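Local coordinates for protein molybdopterin synthase catalytic subunit (Homo sapiens, PDB 5MPO) that catalyses the conversion of precursor Z into molybdopterin, moving two sulfur atoms from its thiocarboxylated sulfur-carrier partner into the substrate to make a dithiolene group, at residues K28-V31 / D32-S35; V126-A129 / I130-K134. All coordinates share one frame; numbering follows the deposited sequence.

Contact 1 of 2, residues K28-V31 / D32-S35; sequences KLSV and DEVS
With chi1 at 152°, Ser30 swings its hydroxyl away from its own N and forward over the start of the helix, where OG accepts a hydrogen bond from Glu33 N at 2.8 Å; the N-H...O angle is 160°. Glu33 has CG anti to its backbone N (chi1 175°), and its extended chain carries the carboxylate back along Ser30, OE2 3.8 Å from Ser30 CB. The two CB atoms, of Ser30 and Glu33, lie 3.5 Å apart. A serine suits this place because its short arm can reach an amide of the first turn, which has no carbonyl of an earlier helical turn to bind. Ser30 is thus the N-cap of helix 31-38, the helix that follows strand 20-25 in the MoaE fold. The regular ladder starts at the same residue: Val34 N donates to Ser30 O at 3.0 Å, and next Ser35 N donates to Val31 O at 2.8 Å. Ser35 OG also lies 2.9 Å from Val31 O and 3.0 Å from Asp32 O, and its one proton may go to either. Branched, nonpolar Val31 and Val34 suit the side of the helix that meets the sheet, both packing on Ile111 of strand 108-116. Val31 also meets Val31 of the second subunit, and there Asp32 N bonds to OD1 of the other subunit's Asp32, which therefore takes up another amide of this helix start.

Contact 2 of 2, residues V126-A129 / I130-K134; sequences VSYA and IDTLK
Tyr128 and Thr132, one helical turn apart, meet with the threonine laid across one face of the phenol ring: OG1 stands over the ring centre, 3.1 Å above the plane. Tyr128 O securely accepts from Thr132 N at 2.9 Å, though this amide bond is bent, with an N-H...O angle of 149°. The threonine hydroxyl is a probable second donor to that carbonyl, but OG1 lies only 2.5 Å from Tyr128 O, too short to trust in detail, so the geometry of this bond is doubtful. Thr132 OG1 points back to this carbonyl because chi1 of -51° sets it anti to the carbonyl carbon of its own residue. Threonine suits the place, since its hydroxyl has an acceptor near it within the helix while its carbon atoms add to the cover of the ring: behind OG1, CB lies 4.2 Å from the ring centroid, a CH-pi contact over the face, and CG2 lies toward the hydroxyl end. All this happens within helix 119-136, whose regular i to i+4 ladder runs on both sides of the pair. Val126 O is taken by Ile130 N at 3.0 Å and Ser127 O by Asp131 N at 3.2 Å, while Ala129 O receives Leu133 N at 2.8 Å. Asp131 has its acid end engaged elsewhere, OD1 forming a salt bridge with Arg119 NE of the second subunit. Lys134, a predicted substrate-binding residue, donates from NZ to the backbone of a chain of another protein. Nonpolar Val126 and Ile130 fit the side turned to the sheet, where both touch Phe49, and small Ala129 lets Ile85 of helix 73-88 come close.

Contact 1 comes first along the chain, where the loop after strand 20-25 enters helix 31-38; contact 2 follows much later, inside helix 119-136. Their centres are 18 Å apart on opposite sides of the chain's centre, and the nearest atoms are about 9 Å apart, so they do not touch. Between them runs the mixed four-stranded sheet: both helices pack on strands 108-116 and 45-52, contact 1 through Ile111 and Leu48, contact 2 through Ile110 and Phe49. Each also reaches the second subunit, so both helices take part in the dimer, while Lys134 brings contact 2 to a predicted substrate site.

Contact 1 of 2, residues K28-V31 / D32-S35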
loop_
_atom_site.group_PDB
_atom_site.type_symbol
_atom_site.label_atom_id
_atom_site.label_comp_id
_atom_site.label_asym_id
_atom_site.label_seq_id
_atom_site.Cartn_x
_atom_site.Cartn_y
_atom_site.Cartn_z
ATOM N N LYS C 28 -1.959 2.461 20.690
ATOM C CA LYS C 28 -0.967 2.201 19.673
ATOM C C LYS C 28 -1.614 1.278 18.607
ATOM O O LYS C 28 -2.345 0.344 18.933
ATOM C CB LYS C 28 0.296 1.584 20.299
ATOM N N LEU C 29 -1.385 1.591 17.329
ATOM C CA LEU C 29 -2.004 0.875 16.223
ATOM C C LEU C 29 -1.148 -0.311 15.827
ATOM O O LEU C 29 0.074 -0.234 15.842
ATOM C CB LEU C 29 -2.171 1.803 15.029
ATOM C CG LEU C 29 -2.920 3.094 15.292
ATOM C CD1 LEU C 29 -3.087 3.819 13.989
ATOM C CD2 LEU C 29 -4.263 2.783 15.925
ATOM N N SER C 30 -1.795 -1.400 15.452
ATOM C CA SER C 30 -1.094 -2.608 15.052
ATOM C C SER C 30 -1.360 -2.913 13.555
ATOM O O SER C 30 -2.514 -3.113 13.143
ATOM C CB SER C 30 -1.578 -3.745 15.952
ATOM O OG SER C 30 -1.478 -4.974 15.296
ATOM N N VAL C 31 -0.301 -2.994 12.753
ATOM C CA VAL C 31 -0.446 -3.300 11.344
ATOM C C VAL C 31 -1.035 -4.693 11.219
ATOM O O VAL C 31 -1.898 -4.924 10.385
ATOM C CB VAL C 31 0.886 -3.244 10.549
ATOM C CG1 VAL C 31 0.632 -3.445 9.067
ATOM C CG2 VAL C 31 1.592 -1.906 10.707
ATOM N N ASP C 32 -0.601 -5.611 12.064
ATOM C CA ASP C 32 -1.074 -6.981 11.995
ATOM C C ASP C 32 -2.534 -7.103 12.339
ATOM O O ASP C 32 -3.277 -7.756 11.627
ATOM C CB ASP C 32 -0.259 -7.899 12.913
ATOM C CG ASP C 32 -0.292 -9.344 12.445
ATOM O OD1 ASP C 32 0.505 -9.693 11.495
ATOM O OD2 ASP C 32 -1.153 -10.079 13.018
ATOM N N GLU C 33 -2.932 -6.469 13.433
ATOM C CA GLU C 33 -4.338 -6.354 13.814
ATOM C C GLU C 33 -5.147 -5.881 12.610
ATOM O O GLU C 33 -6.110 -6.560 12.220
ATOM C CB GLU C 33 -4.486 -5.367 14.971
ATOM C CG GLU C 33 -5.915 -5.015 15.428
ATOM C CD GLU C 33 -6.097 -3.608 16.077
ATOM O OE1 GLU C 33 -7.177 -3.477 16.687
ATOM O OE2 GLU C 33 -5.245 -2.629 15.972
ATOM N N VAL C 34 -4.737 -4.746 12.005
ATOM C CA VAL C 34 -5.582 -4.058 11.016
ATOM C C VAL C 34 -5.608 -4.842 9.712
ATOM O O VAL C 34 -6.636 -4.907 9.056
ATOM C CB VAL C 34 -5.085 -2.632 10.711
ATOM C CG1 VAL C 34 -5.843 -1.993 9.542
ATOM C CG2 VAL C 34 -5.197 -1.766 11.918
ATOM N N SER C 35 -4.473 -5.427 9.341
ATOM C CA SER C 35 -4.389 -6.208 8.139
ATOM C C SER C 35 -5.317 -7.414 8.290
ATOM O O SER C 35 -5.983 -7.759 7.331
ATOM C CB SER C 35 -2.930 -6.560 7.782
ATOM O OG SER C 35 -2.344 -7.287 8.814
#

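Contact 2 of 2, residues V126-A129 / I130-K134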
loop_
_atom_site.group_PDB
_atom_site.type_symbol
_atom_site.label_atom_id
_atom_site.label_comp_id
_atom_site.label_asym_id
_atom_site.label_seq_id
_atom_site.Cartn_x
_atom_site.Cartn_y
_atom_site.Cartn_z
ATOM N N VAL C 126 -6.564 2.719 -1.584
ATOM C CA VAL C 126 -5.786 3.125 -0.440
ATOM C C VAL C 126 -5.268 4.512 -0.696
ATOM O O VAL C 126 -5.294 5.398 0.176
ATOM C CB VAL C 126 -4.633 2.167 -0.167
ATOM C CG1 VAL C 126 -3.553 2.814 0.688
ATOM C CG2 VAL C 126 -5.162 0.957 0.569
ATOM N N SER C 127 -4.817 4.703 -1.911
ATOM C CA SER C 127 -4.278 5.976 -2.303
ATOM C C SER C 127 -5.344 7.093 -2.225
ATOM O O SER C 127 -5.082 8.135 -1.668
ATOM C CB SER C 127 -3.691 5.862 -3.704
ATOM O OG SER C 127 -3.096 7.073 -4.051
ATOM N N TYR C 128 -6.527 6.857 -2.787
ATOM C CA TYR C 128 -7.635 7.778 -2.658
ATOM C C TYR C 128 -8.043 8.019 -1.169
ATOM O O TYR C 128 -8.388 9.121 -0.804
ATOM C CB TYR C 128 -8.857 7.251 -3.374
ATOM C CG TYR C 128 -10.079 8.138 -3.174
ATOM C CD1 TYR C 128 -10.247 9.341 -3.932
ATOM C CD2 TYR C 128 -11.082 7.793 -2.228
ATOM C CE1 TYR C 128 -11.380 10.131 -3.788
ATOM C CE2 TYR C 128 -12.224 8.601 -2.054
ATOM C CZ TYR C 128 -12.381 9.768 -2.816
ATOM O OH TYR C 128 -13.503 10.574 -2.632
ATOM N N ALA C 129 -8.004 6.974 -0.351
ATOM C CA ALA C 129 -8.364 7.102 1.036
ATOM C C ALA C 129 -7.411 8.059 1.794
ATOM O O ALA C 129 -7.876 8.998 2.431
ATOM C CB ALA C 129 -8.417 5.744 1.692
ATOM N N ILE C 130 -6.115 7.827 1.739
ATOM C CA ILE C 130 -5.190 8.709 2.428
ATOM C C ILE C 130 -5.215 10.156 1.900
ATOM O O ILE C 130 -5.188 11.086 2.672
ATOM C CB ILE C 130 -3.749 8.156 2.490
ATOM C CG1 ILE C 130 -2.880 9.065 3.381
ATOM C CG2 ILE C 130 -3.096 8.044 1.111
ATOM C CD1 ILE C 130 -3.358 9.149 4.842
ATOM N N ASP C 131 -5.297 10.341 0.608
ATOM C CA ASP C 131 -5.427 11.678 0.046
ATOM C C ASP C 131 -6.667 12.437 0.467
ATOM O O ASP C 131 -6.635 13.676 0.683
ATOM C CB ASP C 131 -5.403 11.647 -1.507
ATOM C CG ASP C 131 -3.991 11.273 -2.062
ATOM O OD1 ASP C 131 -2.989 11.213 -1.292
ATOM O OD2 ASP C 131 -3.894 11.001 -3.262
ATOM N N THR C 132 -7.762 11.712 0.448
ATOM C CA THR C 132 -9.040 12.280 0.734
ATOM C C THR C 132 -9.119 12.540 2.259
ATOM O O THR C 132 -9.561 13.578 2.665
ATOM C CB THR C 132 -10.140 11.374 0.197
ATOM O OG1 THR C 132 -9.844 11.085 -1.176
ATOM C CG2 THR C 132 -11.563 12.068 0.350
ATOM N N LEU C 133 -8.570 11.648 3.072
ATOM C CA LEU C 133 -8.517 11.855 4.473
ATOM C C LEU C 133 -7.770 13.147 4.787
ATOM O O LEU C 133 -8.210 13.913 5.652
ATOM C CB LEU C 133 -7.845 10.675 5.154
ATOM C CG LEU C 133 -7.776 10.818 6.684
ATOM C CD1 LEU C 133 -8.197 9.582 7.476
ATOM C CD2 LEU C 133 -6.376 11.294 7.154
ATOM N N LYS C 134 -6.652 13.386 4.107
ATOM C CA LYS C 134 -5.799 14.540 4.423
ATOM C C LYS C 134 -6.453 15.805 3.953
ATOM O O LYS C 134 -6.187 16.847 4.488
ATOM C CB LYS C 134 -4.402 14.404 3.824
ATOM C CG LYS C 134 -3.559 13.361 4.575
ATOM C CD LYS C 134 -2.153 13.181 3.982
ATOM C CE LYS C 134 -1.023 13.690 4.870
ATOM N NZ LYS C 134 -0.973 12.964 6.172
#